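Local coordinates for protein glutathione S-transferase domain (PDB 4HZ2) that binds glutathione and probably transfers it to electrophilic substrates, at residues 33-38 with 217-222; 63-68 with 74-79; 208-211 with 215-218. All coordinates share one frame; numbering follows the deposited sequence.

Interaction 1 (33-38 with 217-222); sequences NCWKAA and NLIPPL. With GSH (glutathione), chain F.
Trp35 reaches from the helix of the thioredoxin-like domain to Asn217 and Ile219 of the tail that follows helix 201-211, and its indole makes both a polar and an apolar contact. The polar one is a hydrogen bond from Trp35 NE1 to the backbone Asn217 O, 2.8 Å long, with an N-H...O angle of 151°. The carbonyl oxygen sits at the edge of the indole, near the ring plane, while seen from the acceptor the donor is tilted 27° out of the carbonyl plane. CG of Trp35 lies anti to the backbone N (chi1 173°), which carries the ring away from the helix to meet the tail.

The apolar contact is made by the Ile219 side chain, which approaches the CD1 side of the indole at a slant. Its CG1 comes within 3.6 Å of Trp35 CD1, and its CD1 lies 3.8 Å from Trp35 CB. Beyond the pair, Ala185 touches the tryptophan and Arg131 the isoleucine.

On the same helix, Asn33 borders glutathione. Asn33 ND2 is 3.7 Å from GSH SG2, and Lys36 NZ donates to Asn33 OD1 over 2.9 Å, almost in line with the C=O bond. Glu119 forms a salt bridge with that ammonium, and Asn89 and Ser88 are hydrogen-bonded to it as well; Glu124 accepts from Asn33 ND2. The amide is thus gripped at both ends, which fixes its flip beside the thiol. The buried indole N-H donates to a main-chain oxygen, so this bond between the domains probably depends more on the loop's backbone path than on the side chain at Asn217.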
loop_
_atom_site.group_PDB
_atom_site.type_symbol
_atom_site.label_atom_id
_atom_site.label_comp_id
_atom_site.label_asym_id
_atom_site.label_seq_id
_atom_site.Cartn_x
_atom_site.Cartn_y
_atom_site.Cartn_z
ATOM N N ASN B 33 12.570 3.701 -0.381
ATOM C CA ASN B 33 11.611 3.622 -1.508
ATOM C C ASN B 33 12.307 3.894 -2.837
ATOM O O ASN B 33 12.003 3.239 -3.842
ATOM C CB ASN B 33 10.406 4.544 -1.305
ATOM C CG ASN B 33 9.501 4.057 -0.179
ATOM O OD1 ASN B 33 9.218 2.856 -0.074
ATOM N ND2 ASN B 33 9.065 4.978 0.691
ATOM N N CYS B 34 13.263 4.820 -2.833
ATOM C CA CYS B 34 14.021 5.128 -4.045
ATOM C C CYS B 34 14.996 4.001 -4.365
ATOM O O CYS B 34 15.184 3.663 -5.537
ATOM C CB CYS B 34 14.744 6.467 -3.870
ATOM S SG CYS B 34 13.533 7.833 -3.733
ATOM N N TRP B 35 15.586 3.394 -3.327
ATOM C CA TRP B 35 16.418 2.217 -3.515
ATOM C C TRP B 35 15.654 1.108 -4.286
ATOM O O TRP B 35 16.252 0.415 -5.131
ATOM C CB TRP B 35 16.965 1.704 -2.161
ATOM C CG TRP B 35 17.683 0.402 -2.234
ATOM C CD1 TRP B 35 19.044 0.202 -2.359
ATOM C CD2 TRP B 35 17.091 -0.905 -2.166
ATOM N NE1 TRP B 35 19.321 -1.151 -2.394
ATOM C CE2 TRP B 35 18.141 -1.849 -2.266
ATOM C CE3 TRP B 35 15.769 -1.371 -2.050
ATOM C CZ2 TRP B 35 17.911 -3.228 -2.240
ATOM C CZ3 TRP B 35 15.541 -2.747 -2.025
ATOM C CH2 TRP B 35 16.610 -3.657 -2.115
ATOM N N LYS B 36 14.360 0.906 -3.979
ATOM C CA LYS B 36 13.578 -0.143 -4.664
ATOM C C LYS B 36 13.652 0.070 -6.173
ATOM O O LYS B 36 13.841 -0.885 -6.940
ATOM C CB LYS B 36 12.095 -0.133 -4.274
ATOM C CG LYS B 36 11.832 -0.491 -2.800
ATOM C CD LYS B 36 10.405 -0.135 -2.420
ATOM C CE LYS B 36 10.069 -0.327 -0.954
ATOM N NZ LYS B 36 8.667 0.117 -0.684
ATOM N N ALA B 37 13.457 1.326 -6.576
ATOM C CA ALA B 37 13.409 1.648 -8.000
ATOM C C ALA B 37 14.785 1.416 -8.632
ATOM O O ALA B 37 14.888 0.747 -9.674
ATOM C CB ALA B 37 12.939 3.089 -8.260
ATOM N N ALA B 38 15.842 1.970 -8.034
ATOM C CA ALA B 38 17.183 1.777 -8.588
ATOM C C ALA B 38 17.544 0.286 -8.634
ATOM O O ALA B 38 18.134 -0.207 -9.625
ATOM C CB ALA B 38 18.230 2.567 -7.810
ATOM N N ASN B 217 22.659 -4.409 -3.800
ATOM C CA ASN B 217 23.496 -3.418 -3.145
ATOM C C ASN B 217 22.794 -2.844 -1.919
ATOM O O ASN B 217 21.582 -2.665 -1.921
ATOM C CB ASN B 217 23.775 -2.275 -4.122
ATOM C CG ASN B 217 24.073 -2.788 -5.517
ATOM O OD1 ASN B 217 25.120 -3.428 -5.719
ATOM N ND2 ASN B 217 23.158 -2.533 -6.490
ATOM N N LEU B 218 23.572 -2.545 -0.887
ATOM C CA LEU B 218 23.045 -1.973 0.341
ATOM C C LEU B 218 23.018 -0.456 0.304
ATOM O O LEU B 218 23.812 0.176 -0.418
ATOM C CB LEU B 218 23.895 -2.424 1.528
ATOM C CG LEU B 218 24.231 -3.917 1.608
ATOM C CD1 LEU B 218 25.103 -4.240 2.822
ATOM C CD2 LEU B 218 22.931 -4.730 1.661
ATOM N N ILE B 219 22.096 0.133 1.064
ATOM C CA ILE B 219 22.157 1.568 1.329
ATOM C C ILE B 219 23.247 1.796 2.384
ATOM O O ILE B 219 23.197 1.222 3.494
ATOM C CB ILE B 219 20.790 2.128 1.828
ATOM C CG1 ILE B 219 19.676 1.799 0.827
ATOM C CG2 ILE B 219 20.890 3.641 2.083
ATOM C CD1 ILE B 219 18.277 2.167 1.331
ATOM N N PRO B 220 24.247 2.636 2.059
ATOM C CA PRO B 220 25.264 2.916 3.097
ATOM C C PRO B 220 24.625 3.614 4.314
ATOM O O PRO B 220 23.529 4.193 4.198
ATOM C CB PRO B 220 26.260 3.838 2.377
ATOM C CG PRO B 220 25.999 3.632 0.887
ATOM C CD PRO B 220 24.510 3.373 0.808
ATOM N N PRO B 221 25.313 3.586 5.473
ATOM C CA PRO B 221 24.756 4.254 6.653
ATOM C C PRO B 221 24.460 5.732 6.383
ATOM O O PRO B 221 25.279 6.435 5.771
ATOM C CB PRO B 221 25.877 4.099 7.702
ATOM C CG PRO B 221 26.643 2.897 7.257
ATOM C CD PRO B 221 26.619 2.963 5.755
ATOM N N LEU B 222 23.318 6.212 6.852
ATOM C CA LEU B 222 22.921 7.610 6.630
ATOM C C LEU B 222 23.977 8.596 7.101
ATOM O O LEU B 222 24.204 9.617 6.453
ATOM C CB LEU B 222 21.590 7.901 7.326
ATOM C CG LEU B 222 20.351 7.267 6.685
ATOM C CD1 LEU B 222 19.101 7.744 7.408
ATOM C CD2 LEU B 222 20.307 7.638 5.197
HETATM N N1 GSH F . 3.774 5.143 -1.424
HETATM C CA1 GSH F . 5.015 5.885 -1.844
HETATM C C1 GSH F . 6.021 4.953 -2.481
HETATM O O11 GSH F . 6.654 5.346 -3.500
HETATM O O12 GSH F . 6.210 3.806 -1.959
HETATM C CB1 GSH F . 5.677 6.598 -0.669
HETATM C CG1 GSH F . 6.906 7.324 -1.176
HETATM C CD1 GSH F . 7.392 8.375 -0.203
HETATM O OE1 GSH F . 6.920 8.439 0.935
HETATM N N2 GSH F . 8.360 9.187 -0.665
HETATM C CA2 GSH F . 8.969 10.210 0.186
HETATM C C2 GSH F . 8.671 11.589 -0.339
HETATM O O2 GSH F . 8.710 11.822 -1.565
HETATM C CB2 GSH F . 10.472 9.878 0.405
HETATM S SG2 GSH F . 10.851 8.159 0.969
HETATM N N3 GSH F . 8.360 12.538 0.552
HETATM C CA3 GSH F . 7.301 13.517 0.312
HETATM C C3 GSH F . 7.772 14.948 0.162
HETATM O O31 GSH F . 6.937 15.816 -0.190
HETATM O O32 GSH F . 8.970 15.216 0.398
#

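Interaction 2 (63-68 with 74-79); sequences ADFLAL and VPVVVL. With GSH (glutathione), chain F.
A chi1 of -171° sets CG of Phe65 anti to its backbone N and swings the ring from helix 63-68 toward Val74 and Val76. Val76 holds CG2 anti to the carbonyl carbon, beside the backbone N, and this methyl meets the ring from the opposite direction. Phe65 CZ lies 3.4 Å from Val76 CG2 and 3.7 Å from Val74 CG1, so one ring corner touches both valines; the Val74 side chain runs at about a right angle to that of Phe65. A leucine in place of Phe65, lacking the ring atom CZ, would probably leave a gap beside Val74 CG1 and Val76 CG2.

Further along, Leu68 extends the apolar seam, its CD2 4.3 Å from Val78 CG2. Tyr26 of the neighbouring strand touches Phe65, Leu68 and Val78. The helix passes over strand 76-78 at 81°, with the short axes 10.6 Å apart.

Just before strand 76-78, Val74 turns its backbone to glutathione. Val74 N donates to GSH O2 over 2.8 Å, and GSH N2 donates to Val74 O over 2.8 Å, the latter nearly straight at 168°. This antiparallel, strand-like pairing with the cysteinyl residue of the ligand, just before a cis-proline, Pro75, is the hallmark of the glutathione site in the thioredoxin fold of glutathione S-transferases.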
loop_
_atom_site.group_PDB
_atom_site.type_symbol
_atom_site.label_atom_id
_atom_site.label_comp_id
_atom_site.label_asym_id
_atom_site.label_seq_id
_atom_site.Cartn_x
_atom_site.Cartn_y
_atom_site.Cartn_z
ATOM N N ALA B 63 6.373 22.952 -9.154
ATOM C CA ALA B 63 5.474 22.858 -10.317
ATOM C C ALA B 63 5.889 21.716 -11.260
ATOM O O ALA B 63 5.085 20.831 -11.577
ATOM C CB ALA B 63 5.406 24.194 -11.069
ATOM N N ASP B 64 7.148 21.736 -11.686
ATOM C CA ASP B 64 7.702 20.727 -12.582
ATOM C C ASP B 64 7.540 19.318 -12.035
ATOM O O ASP B 64 7.156 18.410 -12.769
ATOM C CB ASP B 64 9.187 21.004 -12.878
ATOM C CG ASP B 64 9.391 22.264 -13.684
ATOM O OD1 ASP B 64 8.416 22.722 -14.312
ATOM O OD2 ASP B 64 10.529 22.779 -13.702
ATOM N N PHE B 65 7.838 19.120 -10.753
ATOM C CA PHE B 65 7.727 17.782 -10.212
ATOM C C PHE B 65 6.281 17.326 -10.104
ATOM O O PHE B 65 5.981 16.169 -10.401
ATOM C CB PHE B 65 8.398 17.629 -8.853
ATOM C CG PHE B 65 8.458 16.196 -8.412
ATOM C CD1 PHE B 65 7.483 15.663 -7.575
ATOM C CD2 PHE B 65 9.468 15.358 -8.883
ATOM C CE1 PHE B 65 7.519 14.324 -7.218
ATOM C CE2 PHE B 65 9.511 14.023 -8.516
ATOM C CZ PHE B 65 8.538 13.510 -7.691
ATOM N N LEU B 66 5.390 18.209 -9.656
ATOM C CA LEU B 66 3.985 17.821 -9.491
ATOM C C LEU B 66 3.374 17.489 -10.854
ATOM O O LEU B 66 2.438 16.703 -10.948
ATOM C CB LEU B 66 3.168 18.900 -8.745
ATOM C CG LEU B 66 3.471 19.074 -7.253
ATOM C CD1 LEU B 66 2.891 20.380 -6.692
ATOM C CD2 LEU B 66 2.976 17.858 -6.459
ATOM N N ALA B 67 3.920 18.093 -11.909
ATOM C CA ALA B 67 3.530 17.764 -13.285
ATOM C C ALA B 67 3.899 16.315 -13.622
ATOM O O ALA B 67 3.187 15.657 -14.391
ATOM C CB ALA B 67 4.140 18.752 -14.289
ATOM N N LEU B 68 4.997 15.812 -13.045
ATOM C CA LEU B 68 5.370 14.391 -13.206
ATOM C C LEU B 68 4.527 13.470 -12.309
ATOM O O LEU B 68 4.094 12.380 -12.726
ATOM C CB LEU B 68 6.866 14.165 -12.915
ATOM C CG LEU B 68 7.841 14.905 -13.834
ATOM C CD1 LEU B 68 9.275 14.760 -13.343
ATOM C CD2 LEU B 68 7.690 14.403 -15.268
ATOM N N VAL B 74 8.707 11.031 -4.259
ATOM C CA VAL B 74 9.670 10.202 -4.966
ATOM C C VAL B 74 9.616 8.760 -4.410
ATOM O O VAL B 74 9.209 8.538 -3.254
ATOM C CB VAL B 74 11.107 10.776 -4.875
ATOM C CG1 VAL B 74 11.210 12.103 -5.619
ATOM C CG2 VAL B 74 11.545 10.945 -3.427
ATOM N N PRO B 75 10.044 7.763 -5.207
ATOM C CA PRO B 75 10.654 7.839 -6.536
ATOM C C PRO B 75 9.663 8.067 -7.654
ATOM O O PRO B 75 8.497 7.663 -7.574
ATOM C CB PRO B 75 11.277 6.451 -6.712
ATOM C CG PRO B 75 10.399 5.548 -5.861
ATOM C CD PRO B 75 10.112 6.393 -4.648
ATOM N N VAL B 76 10.155 8.701 -8.713
ATOM C CA VAL B 76 9.454 8.760 -9.973
ATOM C C VAL B 76 10.479 8.292 -10.994
ATOM O O VAL B 76 11.639 8.694 -10.949
ATOM C CB VAL B 76 8.969 10.196 -10.295
ATOM C CG1 VAL B 76 8.552 10.292 -11.738
ATOM C CG2 VAL B 76 7.813 10.592 -9.379
ATOM N N VAL B 77 10.071 7.386 -11.863
ATOM C CA VAL B 77 10.924 6.932 -12.954
ATOM C C VAL B 77 10.351 7.493 -14.262
ATOM O O VAL B 77 9.178 7.295 -14.561
ATOM C CB VAL B 77 10.979 5.395 -13.013
ATOM C CG1 VAL B 77 11.744 4.911 -14.251
ATOM C CG2 VAL B 77 11.573 4.833 -11.713
ATOM N N VAL B 78 11.178 8.184 -15.042
ATOM C CA VAL B 78 10.713 8.732 -16.302
ATOM C C VAL B 78 11.412 8.002 -17.447
ATOM O O VAL B 78 12.640 7.946 -17.497
ATOM C CB VAL B 78 10.955 10.255 -16.402
ATOM C CG1 VAL B 78 10.404 10.778 -17.723
ATOM C CG2 VAL B 78 10.312 10.981 -15.221
ATOM N N LEU B 79 10.611 7.407 -18.327
ATOM C CA LEU B 79 11.101 6.574 -19.438
ATOM C C LEU B 79 11.591 7.469 -20.565
ATOM O O LEU B 79 11.273 8.663 -20.594
ATOM C CB LEU B 79 9.981 5.657 -19.948
ATOM C CG LEU B 79 9.214 4.840 -18.909
ATOM C CD1 LEU B 79 8.191 3.902 -19.551
ATOM C CD2 LEU B 79 10.209 4.061 -18.058
HETATM N N1 GSH F . 3.774 5.143 -1.424
HETATM C CA1 GSH F . 5.015 5.885 -1.844
HETATM C C1 GSH F . 6.021 4.953 -2.481
HETATM O O11 GSH F . 6.654 5.346 -3.500
HETATM O O12 GSH F . 6.210 3.806 -1.959
HETATM C CB1 GSH F . 5.677 6.598 -0.669
HETATM C CG1 GSH F . 6.906 7.324 -1.176
HETATM C CD1 GSH F . 7.392 8.375 -0.203
HETATM O OE1 GSH F . 6.920 8.439 0.935
HETATM N N2 GSH F . 8.360 9.187 -0.665
HETATM C CA2 GSH F . 8.969 10.210 0.186
HETATM C C2 GSH F . 8.671 11.589 -0.339
HETATM O O2 GSH F . 8.710 11.822 -1.565
HETATM C CB2 GSH F . 10.472 9.878 0.405
HETATM S SG2 GSH F . 10.851 8.159 0.969
HETATM N N3 GSH F . 8.360 12.538 0.552
HETATM C CA3 GSH F . 7.301 13.517 0.312
HETATM C C3 GSH F . 7.772 14.948 0.162
HETATM O O31 GSH F . 6.937 15.816 -0.190
HETATM O O32 GSH F . 8.970 15.216 0.398
#

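Interaction 3 (208-211 with 215-218); sequences DRVA and GINL
Ile216 packs against the last turn of helix 201-211, its side chain gathered round the backbone oxygen of Val210. CG1 of Ile216 approaches Val210 O to 3.6 Å, and CB and CG2 of the same isoleucine are scarcely farther off. Between the side chains the contact is looser, with Val210 CG1 and Ile216 CG2 4.5 Å apart. Ile216 CG2 also lies 4.2 Å from Ala211 CA. Two residues on, a single methyl pair forms the rest of the apolar contact: Leu218 CD2 rests 4.0 Å from Ala211 CB. With chi1 at -47°, CG of Leu218 stands beside its own backbone N, and from there the CD2 branch reaches back to the alanine.

A water joins the two backbones, donating one proton to Ala211 O at 2.8 Å and the other to Ile216 O at 2.9 Å. It thereby satisfies a carbonyl at the C-terminal end of the helix and ties it to the loop.

In the all-helical C-terminal domain the chain leaves helix 201-211, turns, and passes across the helix end as a loop. Gly215 lies in this loop with a positive phi of 88°, a conformation in which a beta carbon would collide with the carbonyl oxygen of the residue before it, which favours glycine.

Farther out, Phe184 of helix 178-187 touches both Val210 and Leu218, and Leu181 meets Ile216. From the thioredoxin-like domain, Gln39 and Leu43 touch Ile216. The amide of Gln39 reads the backbone of the loop twice, donating through NE2 to Gly215 O and accepting at OE1 from Asn217 N.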
loop_
_atom_site.group_PDB
_atom_site.type_symbol
_atom_site.label_atom_id
_atom_site.label_comp_id
_atom_site.label_asym_id
_atom_site.label_seq_id
_atom_site.Cartn_x
_atom_site.Cartn_y
_atom_site.Cartn_z
ATOM N N ASP B 208 20.494 -11.250 5.521
ATOM C CA ASP B 208 21.804 -11.684 5.015
ATOM C C ASP B 208 21.693 -12.452 3.695
ATOM O O ASP B 208 22.538 -12.304 2.798
ATOM C CB ASP B 208 22.563 -12.510 6.055
ATOM C CG ASP B 208 22.949 -11.690 7.287
ATOM O OD1 ASP B 208 23.058 -10.450 7.184
ATOM O OD2 ASP B 208 23.142 -12.286 8.373
ATOM N N ARG B 209 20.663 -13.289 3.583
ATOM C CA ARG B 209 20.398 -14.103 2.389
ATOM C C ARG B 209 20.113 -13.199 1.203
ATOM O O ARG B 209 20.640 -13.399 0.097
ATOM C CB ARG B 209 19.176 -15.000 2.703
ATOM C CG ARG B 209 18.751 -16.053 1.718
ATOM C CD ARG B 209 17.567 -16.806 2.329
ATOM N NE ARG B 209 17.942 -17.445 3.590
ATOM C CZ ARG B 209 17.293 -17.335 4.749
ATOM N NH1 ARG B 209 16.163 -16.639 4.866
ATOM N NH2 ARG B 209 17.774 -17.968 5.814
ATOM N N VAL B 210 19.283 -12.185 1.425
ATOM C CA VAL B 210 18.957 -11.267 0.331
ATOM C C VAL B 210 20.205 -10.467 -0.042
ATOM O O VAL B 210 20.521 -10.314 -1.236
ATOM C CB VAL B 210 17.776 -10.323 0.676
ATOM C CG1 VAL B 210 17.627 -9.255 -0.403
ATOM C CG2 VAL B 210 16.486 -11.123 0.835
ATOM N N ALA B 211 20.955 -10.011 0.951
ATOM C CA ALA B 211 22.151 -9.191 0.681
ATOM C C ALA B 211 23.202 -9.959 -0.123
ATOM O O ALA B 211 24.016 -9.358 -0.833
ATOM C CB ALA B 211 22.758 -8.664 1.983
ATOM N N GLY B 215 23.956 -8.952 -7.566
ATOM C CA GLY B 215 23.340 -7.703 -8.015
ATOM C C GLY B 215 22.688 -6.840 -6.948
ATOM O O GLY B 215 22.297 -5.708 -7.245
ATOM N N ILE B 216 22.576 -7.343 -5.710
ATOM C CA ILE B 216 21.965 -6.573 -4.632
ATOM C C ILE B 216 23.010 -5.687 -3.954
ATOM O O ILE B 216 24.102 -6.154 -3.589
ATOM C CB ILE B 216 21.294 -7.500 -3.567
ATOM C CG1 ILE B 216 20.211 -8.359 -4.220
ATOM C CG2 ILE B 216 20.727 -6.694 -2.414
ATOM C CD1 ILE B 216 19.032 -7.592 -4.764
ATOM N N ASN B 217 22.659 -4.409 -3.800
ATOM C CA ASN B 217 23.496 -3.418 -3.145
ATOM C C ASN B 217 22.794 -2.844 -1.919
ATOM O O ASN B 217 21.582 -2.665 -1.921
ATOM C CB ASN B 217 23.775 -2.275 -4.122
ATOM C CG ASN B 217 24.073 -2.788 -5.517
ATOM O OD1 ASN B 217 25.120 -3.428 -5.719
ATOM N ND2 ASN B 217 23.158 -2.533 -6.490
ATOM N N LEU B 218 23.572 -2.545 -0.887
ATOM C CA LEU B 218 23.045 -1.973 0.341
ATOM C C LEU B 218 23.018 -0.456 0.304
ATOM O O LEU B 218 23.812 0.176 -0.418
ATOM C CB LEU B 218 23.895 -2.424 1.528
ATOM C CG LEU B 218 24.231 -3.917 1.608
ATOM C CD1 LEU B 218 25.103 -4.240 2.822
ATOM C CD2 LEU B 218 22.931 -4.730 1.661
HETATM O O HOH W 1 24.614 -6.622 -0.811
#

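Overall arrangement
Interactions 1 and 3 end on the same tail and share Asn217 and Leu218: the 208-211 contact holds it to its own helical domain, the 33-38 contact to the thioredoxin-like one. Interaction 2 lies wholly within the latter, about 19 Å from interaction 1 between centres, yet Cys34 and Pro75 touch and both contacts border glutathione. Interactions 1 and 2 are buried, interaction 3 only partly. The chemistry follows: interaction 2 joins its segments by hydrocarbon alone and turns backbone polarity to the ligand, interaction 1 adds a direct indole-to-carbonyl bond at the domain interface, and interaction 3, away from the glutathione site, uses a bridging water.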